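Thermostable carboxypeptidase 1 (PDB 1KA2) removes amino acids one at a time from the C-terminus of peptides, using a bound cobalt ion and sparing proline, glycine, aspartate and glutamate. Local coordinates at residues 19-23 with 56-61; 162-166 with 293-297; 152-157 with 167-171. One frame throughout, in Å; residues are numbered along the deposited sequence.

Contact 1. Residues 19-23 with 56-61; sequences RIWAI and LSHELL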
loop_
_atom_site.group_PDB
_atom_site.type_symbol
_atom_site.label_atom_id
_atom_site.label_comp_id
_atom_site.label_asym_id
_atom_site.label_seq_id
_atom_site.Cartn_x
_atom_site.Cartn_y
_atom_site.Cartn_z
ATOM N N ARG A 19 16.717 7.709 -4.014
ATOM C CA ARG A 19 15.506 8.225 -4.653
ATOM C C ARG A 19 14.927 7.174 -5.579
ATOM O O ARG A 19 13.732 6.919 -5.589
ATOM C CB ARG A 19 15.803 9.475 -5.493
ATOM C CG ARG A 19 15.636 10.771 -4.780
ATOM C CD ARG A 19 15.695 11.930 -5.739
ATOM N NE ARG A 19 15.439 13.178 -5.025
ATOM C CZ ARG A 19 15.421 14.375 -5.582
ATOM N NH1 ARG A 19 15.648 14.504 -6.872
ATOM N NH2 ARG A 19 15.163 15.437 -4.842
ATOM N N ILE A 20 15.796 6.599 -6.390
ATOM C CA ILE A 20 15.376 5.574 -7.319
ATOM C C ILE A 20 14.829 4.424 -6.481
ATOM O O ILE A 20 13.765 3.879 -6.777
ATOM C CB ILE A 20 16.554 5.090 -8.191
ATOM C CG1 ILE A 20 17.023 6.228 -9.102
ATOM C CG2 ILE A 20 16.129 3.887 -8.989
ATOM C CD1 ILE A 20 18.218 5.852 -10.015
ATOM N N TRP A 21 15.555 4.067 -5.422
ATOM C CA TRP A 21 15.119 2.990 -4.548
ATOM C C TRP A 21 13.746 3.298 -3.940
ATOM O O TRP A 21 12.892 2.419 -3.847
ATOM C CB TRP A 21 16.138 2.751 -3.421
ATOM C CG TRP A 21 15.657 1.733 -2.414
ATOM C CD1 TRP A 21 15.808 0.376 -2.474
ATOM C CD2 TRP A 21 14.860 1.996 -1.256
ATOM N NE1 TRP A 21 15.146 -0.225 -1.428
ATOM C CE2 TRP A 21 14.553 0.747 -0.663
ATOM C CE3 TRP A 21 14.367 3.169 -0.661
ATOM C CZ2 TRP A 21 13.777 0.635 0.501
ATOM C CZ3 TRP A 21 13.586 3.059 0.503
ATOM C CH2 TRP A 21 13.299 1.797 1.066
ATOM N N ALA A 22 13.528 4.542 -3.531
ATOM C CA ALA A 22 12.251 4.922 -2.931
ATOM C C ALA A 22 11.062 4.762 -3.892
ATOM O O ALA A 22 9.985 4.310 -3.493
ATOM C CB ALA A 22 12.334 6.358 -2.419
ATOM N N ILE A 23 11.244 5.154 -5.151
ATOM C CA ILE A 23 10.168 4.997 -6.120
ATOM C C ILE A 23 9.851 3.502 -6.230
ATOM O O ILE A 23 8.687 3.119 -6.310
ATOM C CB ILE A 23 10.573 5.565 -7.505
ATOM C CG1 ILE A 23 10.771 7.078 -7.396
ATOM C CG2 ILE A 23 9.494 5.271 -8.545
ATOM C CD1 ILE A 23 11.223 7.717 -8.693
ATOM N N LEU A 56 9.216 8.198 -14.312
ATOM C CA LEU A 56 10.042 9.029 -13.453
ATOM C C LEU A 56 11.299 8.260 -13.090
ATOM O O LEU A 56 12.415 8.784 -13.154
ATOM C CB LEU A 56 9.283 9.400 -12.173
ATOM C CG LEU A 56 9.578 10.760 -11.529
ATOM C CD1 LEU A 56 8.989 10.776 -10.114
ATOM C CD2 LEU A 56 11.077 11.022 -11.488
ATOM N N SER A 57 11.098 7.005 -12.713
ATOM C CA SER A 57 12.187 6.123 -12.323
ATOM C C SER A 57 13.245 6.017 -13.427
ATOM O O SER A 57 14.435 6.234 -13.182
ATOM C CB SER A 57 11.619 4.743 -11.998
ATOM O OG SER A 57 12.528 4.005 -11.214
ATOM N N HIS A 58 12.793 5.680 -14.634
ATOM C CA HIS A 58 13.643 5.535 -15.818
ATOM C C HIS A 58 14.403 6.834 -16.077
ATOM O O HIS A 58 15.573 6.822 -16.459
ATOM C CB HIS A 58 12.766 5.197 -17.040
ATOM C CG HIS A 58 13.523 5.082 -18.333
ATOM N ND1 HIS A 58 14.345 4.015 -18.628
ATOM C CD2 HIS A 58 13.553 5.888 -19.422
ATOM C CE1 HIS A 58 14.844 4.165 -19.843
ATOM N NE2 HIS A 58 14.379 5.295 -20.346
ATOM N N GLU A 59 13.718 7.953 -15.874
ATOM C CA GLU A 59 14.313 9.261 -16.077
ATOM C C GLU A 59 15.468 9.490 -15.106
ATOM O O GLU A 59 16.523 9.987 -15.494
ATOM C CB GLU A 59 13.250 10.341 -15.894
ATOM C CG GLU A 59 13.726 11.742 -16.206
ATOM C CD GLU A 59 12.619 12.773 -16.075
ATOM O OE1 GLU A 59 11.623 12.686 -16.835
ATOM O OE2 GLU A 59 12.753 13.670 -15.207
ATOM N N LEU A 60 15.268 9.116 -13.844
ATOM C CA LEU A 60 16.296 9.288 -12.818
ATOM C C LEU A 60 17.500 8.369 -13.047
ATOM O O LEU A 60 18.649 8.756 -12.821
ATOM C CB LEU A 60 15.701 9.017 -11.426
ATOM C CG LEU A 60 14.663 10.000 -10.869
ATOM C CD1 LEU A 60 14.147 9.507 -9.521
ATOM C CD2 LEU A 60 15.283 11.375 -10.708
ATOM N N LEU A 61 17.239 7.144 -13.485
ATOM C CA LEU A 61 18.312 6.198 -13.732
ATOM C C LEU A 61 19.214 6.661 -14.870
ATOM O O LEU A 61 20.417 6.397 -14.866
ATOM C CB LEU A 61 17.737 4.823 -14.077
ATOM C CG LEU A 61 18.751 3.689 -14.249
ATOM C CD1 LEU A 61 19.433 3.418 -12.905
ATOM C CD2 LEU A 61 18.047 2.436 -14.751
HETATM O O HOH W 1 12.852 2.529 -9.295
#

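Contact 2. Residues 162-166 with 293-297; sequences LYEEG and VSLGI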
loop_
_atom_site.group_PDB
_atom_site.type_symbol
_atom_site.label_atom_id
_atom_site.label_comp_id
_atom_site.label_asym_id
_atom_site.label_seq_id
_atom_site.Cartn_x
_atom_site.Cartn_y
_atom_site.Cartn_z
ATOM N N LEU A 162 18.225 -10.882 -20.913
ATOM C CA LEU A 162 17.346 -9.841 -20.399
ATOM C C LEU A 162 16.689 -10.324 -19.111
ATOM O O LEU A 162 16.520 -9.553 -18.171
ATOM C CB LEU A 162 16.244 -9.523 -21.420
ATOM C CG LEU A 162 15.640 -8.114 -21.475
ATOM C CD1 LEU A 162 14.256 -8.184 -22.128
ATOM C CD2 LEU A 162 15.535 -7.522 -20.085
ATOM N N TYR A 163 16.326 -11.601 -19.075
ATOM C CA TYR A 163 15.646 -12.172 -17.916
ATOM C C TYR A 163 16.516 -12.973 -16.963
ATOM O O TYR A 163 16.082 -13.310 -15.860
ATOM C CB TYR A 163 14.483 -13.043 -18.386
ATOM C CG TYR A 163 13.500 -12.277 -19.227
ATOM C CD1 TYR A 163 13.514 -12.377 -20.615
ATOM C CD2 TYR A 163 12.587 -11.401 -18.635
ATOM C CE1 TYR A 163 12.643 -11.621 -21.400
ATOM C CE2 TYR A 163 11.712 -10.636 -19.411
ATOM C CZ TYR A 163 11.748 -10.752 -20.792
ATOM O OH TYR A 163 10.891 -10.000 -21.561
ATOM N N GLU A 164 17.728 -13.301 -17.396
ATOM C CA GLU A 164 18.658 -14.052 -16.565
ATOM C C GLU A 164 20.076 -13.616 -16.949
ATOM O O GLU A 164 20.685 -14.147 -17.890
ATOM C CB GLU A 164 18.464 -15.556 -16.779
ATOM C CG GLU A 164 19.293 -16.457 -15.852
ATOM C CD GLU A 164 18.834 -16.442 -14.395
ATOM O OE1 GLU A 164 17.676 -16.056 -14.137
ATOM O OE2 GLU A 164 19.623 -16.841 -13.503
ATOM N N GLU A 165 20.576 -12.626 -16.215
ATOM C CA GLU A 165 21.896 -12.059 -16.448
ATOM C C GLU A 165 22.942 -13.113 -16.789
ATOM O O GLU A 165 23.209 -14.024 -16.001
ATOM C CB GLU A 165 22.334 -11.271 -15.213
ATOM C CG GLU A 165 23.575 -10.413 -15.420
ATOM C CD GLU A 165 24.004 -9.695 -14.151
ATOM O OE1 GLU A 165 24.994 -8.940 -14.214
ATOM O OE2 GLU A 165 23.356 -9.886 -13.091
ATOM N N GLY A 166 23.522 -12.998 -17.980
ATOM C CA GLY A 166 24.545 -13.943 -18.393
ATOM C C GLY A 166 24.065 -15.245 -19.014
ATOM O O GLY A 166 24.887 -16.072 -19.431
ATOM N N VAL A 293 19.478 -12.042 -6.882
ATOM C CA VAL A 293 20.152 -11.710 -8.125
ATOM C C VAL A 293 19.413 -11.960 -9.451
ATOM O O VAL A 293 19.651 -11.253 -10.413
ATOM C CB VAL A 293 21.583 -12.366 -8.167
ATOM C CG1 VAL A 293 21.494 -13.879 -8.524
ATOM C CG2 VAL A 293 22.453 -11.591 -9.144
ATOM N N SER A 294 18.519 -12.939 -9.511
ATOM C CA SER A 294 17.820 -13.209 -10.763
ATOM C C SER A 294 16.629 -14.120 -10.603
ATOM O O SER A 294 16.438 -14.726 -9.558
ATOM C CB SER A 294 18.771 -13.863 -11.769
ATOM O OG SER A 294 19.103 -15.156 -11.312
ATOM N N LEU A 295 15.845 -14.236 -11.671
ATOM C CA LEU A 295 14.679 -15.121 -11.670
ATOM C C LEU A 295 15.069 -16.562 -11.424
ATOM O O LEU A 295 14.355 -17.291 -10.737
ATOM C CB LEU A 295 13.947 -15.069 -13.012
ATOM C CG LEU A 295 13.241 -13.786 -13.429
ATOM C CD1 LEU A 295 12.520 -14.000 -14.788
ATOM C CD2 LEU A 295 12.256 -13.419 -12.315
ATOM N N GLY A 296 16.183 -16.985 -12.015
ATOM C CA GLY A 296 16.609 -18.366 -11.844
ATOM C C GLY A 296 17.068 -18.737 -10.444
ATOM O O GLY A 296 16.708 -19.781 -9.914
ATOM N N ILE A 297 17.867 -17.881 -9.830
ATOM C CA ILE A 297 18.319 -18.166 -8.469
ATOM C C ILE A 297 17.100 -18.081 -7.543
ATOM O O ILE A 297 16.981 -18.850 -6.588
ATOM C CB ILE A 297 19.408 -17.163 -7.994
ATOM C CG1 ILE A 297 20.583 -17.188 -8.979
ATOM C CG2 ILE A 297 19.895 -17.535 -6.583
ATOM C CD1 ILE A 297 21.232 -18.545 -9.122
HETATM O O HOH W 2 16.593 -11.722 -13.535
#

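Contact 3. Residues 152-157 with 167-171; sequences EEEPYD and LRTRD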
loop_
_atom_site.group_PDB
_atom_site.type_symbol
_atom_site.label_atom_id
_atom_site.label_comp_id
_atom_site.label_asym_id
_atom_site.label_seq_id
_atom_site.Cartn_x
_atom_site.Cartn_y
_atom_site.Cartn_z
ATOM N N GLU A 152 26.133 -11.882 -29.215
ATOM C CA GLU A 152 27.239 -12.482 -29.956
ATOM C C GLU A 152 26.780 -13.566 -30.928
ATOM O O GLU A 152 26.845 -13.391 -32.143
ATOM C CB GLU A 152 28.295 -13.047 -28.988
ATOM C CG GLU A 152 28.084 -14.492 -28.540
ATOM C CD GLU A 152 28.214 -14.688 -27.038
ATOM O OE1 GLU A 152 28.535 -13.712 -26.321
ATOM O OE2 GLU A 152 27.992 -15.832 -26.575
ATOM N N GLU A 153 26.283 -14.672 -30.386
ATOM C CA GLU A 153 25.845 -15.810 -31.185
ATOM C C GLU A 153 24.468 -15.655 -31.819
ATOM O O GLU A 153 24.348 -15.379 -33.016
ATOM C CB GLU A 153 25.886 -17.077 -30.325
ATOM C CG GLU A 153 25.702 -18.385 -31.088
ATOM C CD GLU A 153 26.889 -18.723 -31.982
ATOM O OE1 GLU A 153 27.905 -17.991 -31.939
ATOM O OE2 GLU A 153 26.805 -19.728 -32.725
ATOM N N GLU A 154 23.430 -15.826 -31.007
ATOM C CA GLU A 154 22.042 -15.728 -31.467
ATOM C C GLU A 154 21.286 -14.534 -30.904
ATOM O O GLU A 154 21.621 -14.015 -29.839
ATOM C CB GLU A 154 21.245 -16.959 -31.061
ATOM C CG GLU A 154 21.729 -18.265 -31.588
ATOM C CD GLU A 154 21.035 -19.409 -30.892
ATOM O OE1 GLU A 154 19.791 -19.375 -30.809
ATOM O OE2 GLU A 154 21.727 -20.335 -30.425
ATOM N N PRO A 155 20.235 -14.099 -31.615
ATOM C CA PRO A 155 19.416 -12.968 -31.177
ATOM C C PRO A 155 18.693 -13.375 -29.891
ATOM O O PRO A 155 18.435 -12.552 -29.021
ATOM C CB PRO A 155 18.440 -12.778 -32.337
ATOM C CG PRO A 155 19.205 -13.287 -33.520
ATOM C CD PRO A 155 19.858 -14.524 -32.974
ATOM N N TYR A 156 18.384 -14.664 -29.782
ATOM C CA TYR A 156 17.685 -15.178 -28.616
ATOM C C TYR A 156 18.533 -15.098 -27.350
ATOM O O TYR A 156 18.004 -15.213 -26.245
ATOM C CB TYR A 156 17.232 -16.617 -28.856
ATOM C CG TYR A 156 16.274 -17.134 -27.806
ATOM C CD1 TYR A 156 16.610 -18.228 -27.008
ATOM C CD2 TYR A 156 15.033 -16.520 -27.601
ATOM C CE1 TYR A 156 15.735 -18.704 -26.029
ATOM C CE2 TYR A 156 14.150 -16.987 -26.622
ATOM C CZ TYR A 156 14.509 -18.080 -25.842
ATOM O OH TYR A 156 13.644 -18.556 -24.890
ATOM N N ASP A 157 19.838 -14.898 -27.506
ATOM C CA ASP A 157 20.721 -14.779 -26.349
ATOM C C ASP A 157 20.416 -13.469 -25.644
ATOM O O ASP A 157 20.504 -13.381 -24.423
ATOM C CB ASP A 157 22.200 -14.759 -26.754
ATOM C CG ASP A 157 22.660 -16.052 -27.385
ATOM O OD1 ASP A 157 22.343 -17.134 -26.857
ATOM O OD2 ASP A 157 23.357 -15.980 -28.409
ATOM N N LEU A 167 22.751 -15.449 -19.080
ATOM C CA LEU A 167 22.221 -16.675 -19.669
ATOM C C LEU A 167 22.382 -16.601 -21.195
ATOM O O LEU A 167 22.187 -15.542 -21.802
ATOM C CB LEU A 167 20.747 -16.857 -19.285
ATOM C CG LEU A 167 20.166 -18.255 -19.523
ATOM C CD1 LEU A 167 20.926 -19.272 -18.674
ATOM C CD2 LEU A 167 18.685 -18.279 -19.164
ATOM N N ARG A 168 22.764 -17.718 -21.806
ATOM C CA ARG A 168 22.964 -17.768 -23.254
ATOM C C ARG A 168 22.120 -18.892 -23.818
ATOM O O ARG A 168 21.719 -19.787 -23.082
ATOM C CB ARG A 168 24.440 -18.034 -23.599
ATOM C CG ARG A 168 25.443 -16.950 -23.208
ATOM C CD ARG A 168 25.233 -15.672 -23.997
ATOM N NE ARG A 168 24.537 -14.663 -23.208
ATOM C CZ ARG A 168 25.125 -13.622 -22.625
ATOM N NH1 ARG A 168 26.431 -13.437 -22.746
ATOM N NH2 ARG A 168 24.404 -12.771 -21.904
ATOM N N THR A 169 21.849 -18.844 -25.119
ATOM C CA THR A 169 21.053 -19.887 -25.745
ATOM C C THR A 169 21.760 -21.231 -25.572
ATOM O O THR A 169 21.122 -22.242 -25.278
ATOM C CB THR A 169 20.832 -19.606 -27.257
ATOM O OG1 THR A 169 20.133 -18.363 -27.419
ATOM C CG2 THR A 169 20.002 -20.724 -27.899
ATOM N N ARG A 170 23.085 -21.229 -25.733
ATOM C CA ARG A 170 23.892 -22.443 -25.600
ATOM C C ARG A 170 23.684 -23.054 -24.221
ATOM O O ARG A 170 23.624 -24.267 -24.083
ATOM C CB ARG A 170 25.380 -22.125 -25.819
ATOM C CG ARG A 170 25.650 -21.217 -27.021
ATOM C CD ARG A 170 27.147 -21.024 -27.273
ATOM N NE ARG A 170 27.771 -22.212 -27.857
ATOM C CZ ARG A 170 27.533 -22.658 -29.090
ATOM N NH1 ARG A 170 26.683 -22.014 -29.880
ATOM N NH2 ARG A 170 28.143 -23.749 -29.537
ATOM N N ASP A 171 23.574 -22.208 -23.200
ATOM C CA ASP A 171 23.334 -22.693 -21.843
ATOM C C ASP A 171 22.032 -23.505 -21.822
ATOM O O ASP A 171 22.008 -24.672 -21.426
ATOM C CB ASP A 171 23.190 -21.520 -20.863
ATOM C CG ASP A 171 24.507 -20.820 -20.570
ATOM O OD1 ASP A 171 25.425 -21.463 -20.030
ATOM O OD2 ASP A 171 24.620 -19.617 -20.867
#

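Contact 1. Residues 19-23 with 56-61
I20 packs its side chain against L60 and L61 of the facing helix. CB sends its CG2 branch, anti to the backbone N, past S57, where OG is 4.2 Å from CG2 of I20. The other branch slides alongside L60 in the opposite direction, CG1 of I20 lying 3.9 Å from CB of L60. With chi2 extended at 179°, the tip carries on to the backbone of the facing helix, CD1 of I20 coming 3.7 Å from CA of L61 and also touching the CD1 methyl of that leucine. Helices 8-36 and 43-61 form an antiparallel hairpin here, the axes of the two short segments 9.7 Å apart and their directions 162° apart. One turn further along the first helix, I23 takes over: its CD1 presses on CD1 of L60 at 3.5 Å and lies 4.0 Å from CD1 of L56, whose side chain it crosses at nearly a right angle. CG2 of I23 faces CB of S57 at 4.1 Å. R19 adds only its CB, near the L60 methyl; its guanidinium leaves the hairpin for a salt bridge with E59 of the second subunit. L56 also packs on L56 of that subunit, and L61 reaches S93, I94 and A97 on helix 81-99.

Contact 2. Residues 162-166 with 293-297
E164 and S294 meet through a carboxylate that sits at the beginning of helix 295-309 and carries the hydrogen bonds of this contact. OE1 of E164 accepts from N of G296 at 2.8 Å, on its syn side and 24° out of the carboxylate plane. OE2 of E164 accepts from OG of S294, also at 2.8 Å, but that hydroxyl stands above the plane, 36° out. A bend at chi2 (70°) turns the E164 chain so that both oxygens reach the helix start. S294 is the N-cap: its OG in turn accepts a weak but nearly straight bond from N of I297 at 3.3 Å. The buried carboxylate would probably gain from the positive end of the helix. A water adds a bridge, donating to O of Y163 (2.9 Å) and accepting from N of L295 (3.2 Å).

Apolar packing is lighter, with CB of Y163 4.2 Å from CD1 of L295. At G296 the missing side chain matters, since a CB would run into OE2 of E164.

The contact joins the end of helix 155-163 to the helix that carries the metal ligand E299; the L295 side chain is about 8 Å from the bound magnesium. P473 of helix 473-481 packs on E164 and S294, T422 of helix 421-440 touches E164 and L295, and R88 of helix 81-99 holds E165 by a salt bridge.

Contact 3. Residues 152-157 with 167-171
The Y156 ring meets T169 at its edge: OG1 of T169 lies near the ring plane, 3.5 Å from CD1 of Y156, while the ring's own OH bonds to E370. Two arginine–glutamate pairs approach obliquely. The R168 guanidinium and E152 carboxylate planes are 79° apart and stay beyond salt-bridge range, R168 pairing instead with D161; those of R170 and E153 are 73° apart and make a long salt bridge, NH1 of R170 to OE2 of E153 at 3.7 Å. This is a helix-loop-helix, tying the N-terminal part of helix 155-163 to the start of helix 169-192.

D157 binds them together. Its CG, anti to the carbonyl carbon (chi1 -65°), directs OD1 of D157 to T169, accepting from N (modelled very short at 2.5 Å, the exact value doubtful) and from OG1 at 2.6 Å, the hydroxyl standing above the carboxylate plane. OD2 of D157 looks back along its own segment and takes N of E154 at 2.6 Å. An alanine in place of D157 would probably leave N and OG1 of T169 and N of E154 without the carboxylate that they share, freeing the T169 hydroxyl to turn. CG2 of T169 rests against the E154 carboxylate, which R371 of helix 359-375 holds by a salt bridge. At N-cap R168, N donates to the anti lone pair of D171 OD2 at 2.8 Å, one half of a capping box.

In the fold
From the N terminus, contact 1 closes first: helix 43-61 folds back on helix 8-36 and completes a hairpin at the dimer interface well before the other two begin. Contact 3 opens next at 152-157, but contact 2 opens at 162-166 before contact 3 closes at 167-171, so these two cross. Contact 3 closes a short loop that holds the rest of helix 155-163, tying that helix to 169-192. Contact 2 waits for 293-297, after the three-stranded sheet and the HEXXH helix 261-278, and ties the end of helix 155-163 to helix 295-309, which carries the metal ligand E299. The two touch where O of G166 lies 3.8 Å from OD2 of D171, their centres about 14 Å apart.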